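Local atomic coordinates of transcriptional activator, putative (Pyrococcus furiosus, PDB entry 1RTW), a protein that is a putative transcriptional activator of the all-helical TENA/THI-4/PQQC family, with no established function of its own. Residues F2-I7 against A187-F191; D99-Y105 against I200-I204. One frame throughout, in Å; residues are numbered along the deposited sequence.

Contact 1 (F2-I7 against A187-F191)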
loop_
_atom_site.group_PDB
_atom_site.type_symbol
_atom_site.label_atom_id
_atom_site.label_comp_id
_atom_site.label_asym_id
_atom_site.label_seq_id
_atom_site.Cartn_x
_atom_site.Cartn_y
_atom_site.Cartn_z
ATOM N N PHE B 2 -18.362 10.326 -19.015
ATOM C CA PHE B 2 -17.963 9.021 -18.498
ATOM C C PHE B 2 -18.997 8.353 -17.586
ATOM O O PHE B 2 -19.338 7.188 -17.780
ATOM C CB PHE B 2 -16.631 9.174 -17.766
ATOM C CG PHE B 2 -15.871 7.892 -17.591
ATOM C CD1 PHE B 2 -15.528 7.117 -18.693
ATOM C CD2 PHE B 2 -15.438 7.493 -16.326
ATOM C CE1 PHE B 2 -14.752 5.961 -18.545
ATOM C CE2 PHE B 2 -14.661 6.335 -16.164
ATOM C CZ PHE B 2 -14.316 5.571 -17.280
ATOM N N SER B 3 -19.507 9.107 -16.615
ATOM C CA SER B 3 -20.492 8.601 -15.660
ATOM C C SER B 3 -21.717 7.994 -16.329
ATOM O O SER B 3 -22.128 6.882 -15.999
ATOM C CB SER B 3 -20.924 9.712 -14.701
ATOM O OG SER B 3 -21.489 10.799 -15.406
ATOM N N GLU B 4 -22.302 8.733 -17.264
ATOM C CA GLU B 4 -23.470 8.257 -17.980
ATOM C C GLU B 4 -23.098 7.083 -18.875
ATOM O O GLU B 4 -23.888 6.154 -19.050
ATOM C CB GLU B 4 -24.118 9.394 -18.766
ATOM C CG GLU B 4 -24.766 10.431 -17.845
ATOM C CD GLU B 4 -25.534 11.521 -18.579
ATOM O OE1 GLU B 4 -25.723 11.417 -19.812
ATOM O OE2 GLU B 4 -25.954 12.490 -17.912
ATOM N N GLU B 5 -21.872 7.096 -19.385
ATOM C CA GLU B 5 -21.399 6.003 -20.224
ATOM C C GLU B 5 -21.345 4.726 -19.389
ATOM O O GLU B 5 -21.855 3.680 -19.798
ATOM C CB GLU B 5 -20.007 6.309 -20.766
ATOM C CG GLU B 5 -19.962 7.425 -21.794
ATOM C CD GLU B 5 -18.543 7.773 -22.228
ATOM O OE1 GLU B 5 -17.637 6.913 -22.116
ATOM O OE2 GLU B 5 -18.335 8.919 -22.683
ATOM N N LEU B 6 -20.718 4.827 -18.218
ATOM C CA LEU B 6 -20.581 3.706 -17.299
ATOM C C LEU B 6 -21.930 3.073 -16.999
ATOM O O LEU B 6 -22.084 1.856 -17.090
ATOM C CB LEU B 6 -19.934 4.175 -15.997
ATOM C CG LEU B 6 -18.461 4.567 -16.086
ATOM C CD1 LEU B 6 -18.009 5.103 -14.750
ATOM C CD2 LEU B 6 -17.611 3.370 -16.499
ATOM N N ILE B 7 -22.907 3.913 -16.673
ATOM C CA ILE B 7 -24.255 3.460 -16.353
ATOM C C ILE B 7 -24.978 2.798 -17.518
ATOM O O ILE B 7 -25.642 1.779 -17.337
ATOM C CB ILE B 7 -25.099 4.627 -15.798
ATOM C CG1 ILE B 7 -24.628 4.959 -14.382
ATOM C CG2 ILE B 7 -26.586 4.278 -15.801
ATOM C CD1 ILE B 7 -25.226 6.216 -13.810
ATOM N N ALA B 187 -10.987 1.336 -15.804
ATOM C CA ALA B 187 -12.019 1.838 -14.911
ATOM C C ALA B 187 -13.374 1.280 -15.315
ATOM O O ALA B 187 -14.175 0.935 -14.454
ATOM C CB ALA B 187 -12.045 3.356 -14.933
ATOM N N ARG B 188 -13.641 1.207 -16.620
ATOM C CA ARG B 188 -14.914 0.661 -17.090
ATOM C C ARG B 188 -15.092 -0.748 -16.534
ATOM O O ARG B 188 -16.180 -1.112 -16.075
ATOM C CB ARG B 188 -14.985 0.630 -18.623
ATOM C CG ARG B 188 -15.013 2.002 -19.283
ATOM C CD ARG B 188 -15.159 1.896 -20.803
ATOM N NE ARG B 188 -14.698 3.096 -21.505
ATOM C CZ ARG B 188 -15.436 4.185 -21.717
ATOM N NH1 ARG B 188 -16.691 4.238 -21.290
ATOM N NH2 ARG B 188 -14.910 5.238 -22.334
ATOM N N GLU B 189 -14.007 -1.522 -16.551
ATOM C CA GLU B 189 -14.023 -2.888 -16.045
ATOM C C GLU B 189 -14.311 -2.927 -14.546
ATOM O O GLU B 189 -15.069 -3.772 -14.079
ATOM C CB GLU B 189 -12.693 -3.598 -16.332
ATOM C CG GLU B 189 -12.572 -4.168 -17.745
ATOM C CD GLU B 189 -13.676 -5.172 -18.081
ATOM O OE1 GLU B 189 -14.086 -5.951 -17.191
ATOM O OE2 GLU B 189 -14.140 -5.174 -19.242
ATOM N N VAL B 190 -13.687 -2.026 -13.793
ATOM C CA VAL B 190 -13.907 -1.976 -12.359
ATOM C C VAL B 190 -15.363 -1.625 -12.063
ATOM O O VAL B 190 -15.983 -2.244 -11.193
ATOM C CB VAL B 190 -12.919 -1.007 -11.658
ATOM C CG1 VAL B 190 -13.320 -0.780 -10.219
ATOM C CG2 VAL B 190 -11.517 -1.596 -11.687
ATOM N N PHE B 191 -15.923 -0.683 -12.824
ATOM C CA PHE B 191 -17.319 -0.277 -12.635
ATOM C C PHE B 191 -18.250 -1.477 -12.843
ATOM O O PHE B 191 -19.214 -1.675 -12.093
ATOM C CB PHE B 191 -17.697 0.866 -13.594
ATOM C CG PHE B 191 -19.066 1.458 -13.330
ATOM C CD1 PHE B 191 -20.220 0.862 -13.847
ATOM C CD2 PHE B 191 -19.203 2.591 -12.528
ATOM C CE1 PHE B 191 -21.487 1.383 -13.565
ATOM C CE2 PHE B 191 -20.461 3.120 -12.240
ATOM C CZ PHE B 191 -21.607 2.514 -12.759
#
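The N-terminal helix 2-8 lies across the long helix 181-201. The axes of the two short segments pass 10.5 Å apart at a crossing angle of -50°. Ala-187 starts the contact. Its CB points toward the N-terminal helix and meets the edge of the Phe-2 ring, with CZ of Phe-2 3.9 Å from CB of Ala-187.

Arg-188 does two jobs. Its aliphatic part packs on Leu-6, with CG of Arg-188 4.0 Å from CD2 of Leu-6. The same CD2 of Leu-6 comes within 3.9 Å of the backbone CA of Arg-188. The guanidinium then extends to Glu-5 and forms a salt bridge. NH1 of Arg-188 donates to OE1 of Glu-5 at 3.0 Å, and NH2 of Arg-188 donates to the same OE1 at 3.2 Å. One face of the guanidinium lies on the Phe-2 ring edge, with CZ of Arg-188 3.7 Å from CE1 of Phe-2. The ion pair thus borders the apolar contacts.

One turn on, Phe-191 points toward helix 2-8. CB of Leu-6 sits almost on the ring normal, 3.7 Å from the centroid of the Phe-191 ring, a CH-pi contact. CD1 of Leu-6 is 3.6 Å from CD2 of Phe-191. Ile-7 adds a looser contact, CG1 of Ile-7 to CZ of Phe-191 at 4.2 Å. Leu-6 therefore packs between Arg-188 and Phe-191.

Helices 118-142 and 159-176 pack beside the pair: Phe-191 touches Cys-127 and Leu-6 touches Leu-172. This is helix-on-helix packing within the all-helical fold of the TENA/THI-4/PQQC family, with a short N-terminal helix laid obliquely on a long one.

Contact 2 (D99-Y105 against I200-I204)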
loop_
_atom_site.group_PDB
_atom_site.type_symbol
_atom_site.label_atom_id
_atom_site.label_comp_id
_atom_site.label_asym_id
_atom_site.label_seq_id
_atom_site.Cartn_x
_atom_site.Cartn_y
_atom_site.Cartn_z
ATOM N N ASP B 99 -20.903 -12.907 5.753
ATOM C CA ASP B 99 -21.134 -13.661 4.529
ATOM C C ASP B 99 -19.948 -13.589 3.543
ATOM O O ASP B 99 -19.344 -12.529 3.354
ATOM C CB ASP B 99 -22.397 -13.146 3.841
ATOM C CG ASP B 99 -22.802 -14.006 2.671
ATOM O OD1 ASP B 99 -23.748 -14.808 2.814
ATOM O OD2 ASP B 99 -22.156 -13.893 1.617
ATOM N N TRP B 100 -19.691 -14.703 2.858
ATOM C CA TRP B 100 -18.598 -14.801 1.887
ATOM C C TRP B 100 -18.675 -13.773 0.752
ATOM O O TRP B 100 -17.648 -13.258 0.312
ATOM C CB TRP B 100 -18.482 -16.230 1.324
ATOM C CG TRP B 100 -19.611 -16.661 0.418
ATOM C CD1 TRP B 100 -19.659 -16.552 -0.946
ATOM C CD2 TRP B 100 -20.838 -17.293 0.812
ATOM N NE1 TRP B 100 -20.838 -17.073 -1.423
ATOM C CE2 TRP B 100 -21.582 -17.533 -0.368
ATOM C CE3 TRP B 100 -21.386 -17.672 2.049
ATOM C CZ2 TRP B 100 -22.842 -18.148 -0.349
ATOM C CZ3 TRP B 100 -22.640 -18.283 2.067
ATOM C CH2 TRP B 100 -23.355 -18.509 0.874
ATOM N N ARG B 101 -19.886 -13.473 0.287
ATOM C CA ARG B 101 -20.074 -12.484 -0.768
ATOM C C ARG B 101 -19.635 -11.099 -0.282
ATOM O O ARG B 101 -19.078 -10.308 -1.043
ATOM C CB ARG B 101 -21.541 -12.410 -1.213
ATOM C CG ARG B 101 -22.066 -13.617 -1.991
ATOM C CD ARG B 101 -22.920 -14.510 -1.108
ATOM N NE ARG B 101 -24.199 -14.833 -1.723
ATOM C CZ ARG B 101 -25.293 -15.170 -1.048
ATOM N NH1 ARG B 101 -25.273 -15.236 0.274
ATOM N NH2 ARG B 101 -26.414 -15.429 -1.706
ATOM N N ALA B 102 -19.902 -10.807 0.987
ATOM C CA ALA B 102 -19.534 -9.517 1.555
ATOM C C ALA B 102 -18.019 -9.346 1.634
ATOM O O ALA B 102 -17.486 -8.331 1.189
ATOM C CB ALA B 102 -20.177 -9.328 2.922
ATOM N N LYS B 103 -17.331 -10.346 2.179
ATOM C CA LYS B 103 -15.869 -10.293 2.308
ATOM C C LYS B 103 -15.214 -10.158 0.938
ATOM O O LYS B 103 -14.245 -9.427 0.771
ATOM C CB LYS B 103 -15.332 -11.551 2.999
ATOM C CG LYS B 103 -15.868 -11.767 4.399
ATOM C CD LYS B 103 -15.194 -12.950 5.067
ATOM C CE LYS B 103 -15.470 -14.255 4.325
ATOM N NZ LYS B 103 -14.884 -15.434 5.037
ATOM N N SER B 104 -15.773 -10.864 -0.037
ATOM C CA SER B 104 -15.288 -10.855 -1.404
ATOM C C SER B 104 -15.421 -9.465 -2.042
ATOM O O SER B 104 -14.574 -9.023 -2.811
ATOM C CB SER B 104 -16.090 -11.885 -2.195
ATOM O OG SER B 104 -15.595 -12.005 -3.507
ATOM N N TYR B 105 -16.497 -8.772 -1.720
ATOM C CA TYR B 105 -16.731 -7.443 -2.260
ATOM C C TYR B 105 -15.736 -6.485 -1.607
ATOM O O TYR B 105 -15.064 -5.688 -2.287
ATOM C CB TYR B 105 -18.178 -7.045 -1.963
ATOM C CG TYR B 105 -18.648 -5.760 -2.599
ATOM C CD1 TYR B 105 -17.779 -4.959 -3.339
ATOM C CD2 TYR B 105 -19.976 -5.327 -2.433
ATOM C CE1 TYR B 105 -18.207 -3.766 -3.894
ATOM C CE2 TYR B 105 -20.414 -4.136 -2.986
ATOM C CZ TYR B 105 -19.518 -3.361 -3.711
ATOM O OH TYR B 105 -19.901 -2.159 -4.230
ATOM N N ILE B 200 -25.175 -8.719 -6.271
ATOM C CA ILE B 200 -25.034 -9.923 -5.473
ATOM C C ILE B 200 -25.224 -9.691 -3.978
ATOM O O ILE B 200 -25.755 -10.551 -3.272
ATOM C CB ILE B 200 -23.639 -10.556 -5.738
ATOM C CG1 ILE B 200 -23.602 -11.140 -7.152
ATOM C CG2 ILE B 200 -23.309 -11.631 -4.711
ATOM C CD1 ILE B 200 -22.211 -11.564 -7.592
ATOM N N PHE B 201 -24.808 -8.526 -3.497
ATOM C CA PHE B 201 -24.922 -8.235 -2.080
ATOM C C PHE B 201 -26.344 -8.358 -1.546
ATOM O O PHE B 201 -26.548 -8.839 -0.427
ATOM C CB PHE B 201 -24.359 -6.848 -1.775
ATOM C CG PHE B 201 -23.861 -6.697 -0.377
ATOM C CD1 PHE B 201 -24.729 -6.331 0.652
ATOM C CD2 PHE B 201 -22.511 -6.911 -0.084
ATOM C CE1 PHE B 201 -24.258 -6.177 1.955
ATOM C CE2 PHE B 201 -22.022 -6.761 1.211
ATOM C CZ PHE B 201 -22.896 -6.392 2.236
ATOM N N TRP B 202 -27.325 -7.940 -2.344
ATOM C CA TRP B 202 -28.719 -8.006 -1.913
ATOM C C TRP B 202 -29.155 -9.431 -1.569
ATOM O O TRP B 202 -29.970 -9.624 -0.672
ATOM C CB TRP B 202 -29.645 -7.408 -2.966
ATOM C CG TRP B 202 -29.415 -5.944 -3.229
ATOM C CD1 TRP B 202 -28.868 -5.390 -4.351
ATOM C CD2 TRP B 202 -29.697 -4.850 -2.339
ATOM N NE1 TRP B 202 -28.783 -4.026 -4.213
ATOM C CE2 TRP B 202 -29.287 -3.669 -2.996
ATOM C CE3 TRP B 202 -30.244 -4.759 -1.059
ATOM C CZ2 TRP B 202 -29.412 -2.406 -2.405
ATOM C CZ3 TRP B 202 -30.363 -3.501 -0.472
ATOM C CH2 TRP B 202 -29.951 -2.342 -1.148
ATOM N N ASP B 203 -28.585 -10.423 -2.252
ATOM C CA ASP B 203 -28.924 -11.829 -1.999
ATOM C C ASP B 203 -28.521 -12.323 -0.608
ATOM O O ASP B 203 -29.116 -13.267 -0.086
ATOM C CB ASP B 203 -28.282 -12.747 -3.049
ATOM C CG ASP B 203 -28.849 -12.540 -4.439
ATOM O OD1 ASP B 203 -28.070 -12.612 -5.419
ATOM O OD2 ASP B 203 -30.073 -12.313 -4.554
ATOM N N ILE B 204 -27.512 -11.689 -0.017
ATOM C CA ILE B 204 -27.015 -12.066 1.302
ATOM C C ILE B 204 -28.115 -12.173 2.353
ATOM O O ILE B 204 -28.082 -13.063 3.194
ATOM C CB ILE B 204 -25.922 -11.081 1.786
ATOM C CG1 ILE B 204 -24.656 -11.248 0.941
ATOM C CG2 ILE B 204 -25.603 -11.315 3.244
ATOM C CD1 ILE B 204 -23.589 -10.197 1.216
HETATM O O HOH W 1 -25.508 -14.661 -4.777
#
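Within the helical bundle of the TENA/THI-4/PQQC fold, the start of helix 100-115 packs on residues 200-204, at the C-terminal end of helix 181-201. Ala-102 meets two side chains. Its CB is 3.6 Å from CE2 of Phe-201 and 3.9 Å from CD1 of Ile-204. Farther along, CD2 of Phe-201 reaches the edge of the Tyr-105 ring, 3.8 Å from CD2 of Tyr-105. The OH of Tyr-105 is hydrogen-bonded to Glu-198.

The aliphatic part of Arg-101 packs on Ile-200, with CG of Arg-101 3.6 Å from CG2 of Ile-200. A face of its guanidinium lies over N of Ile-204.

Within 99-105, the N-cap residue Asp-99 accepts from the backbone N of Arg-101. Its OD1 also holds that side chain by a salt bridge to NH1 of Arg-101 at 3.0 Å. OD2 of Asp-203 is hydrogen-bonded to His-20. The polar link across runs through water 1, which accepts from NH2 of Arg-101 at 3.3 Å and donates weakly to OD1 of Asp-203 at 3.3 Å.

Overall arrangement
Contacts 1 and 2 share helix 181-201. Contact 1 uses residues 187-191 of this helix, and contact 2 uses residues 200-204, near its C-terminal end. Their centres are 22 Å apart. The nearest atoms are about 8 Å apart, so they do not touch. One long helix thus receives the N-terminal helix 2-8 at one place and helix 100-115 at another. Helix 118-142 reaches both regions, touching Phe-191 in contact 1 and Tyr-105 in contact 2. Contact 2 also lies near a subunit interface: Lys-103 forms a salt bridge with Glu-193 of the second subunit. No other chain of the assembly touches contact 1.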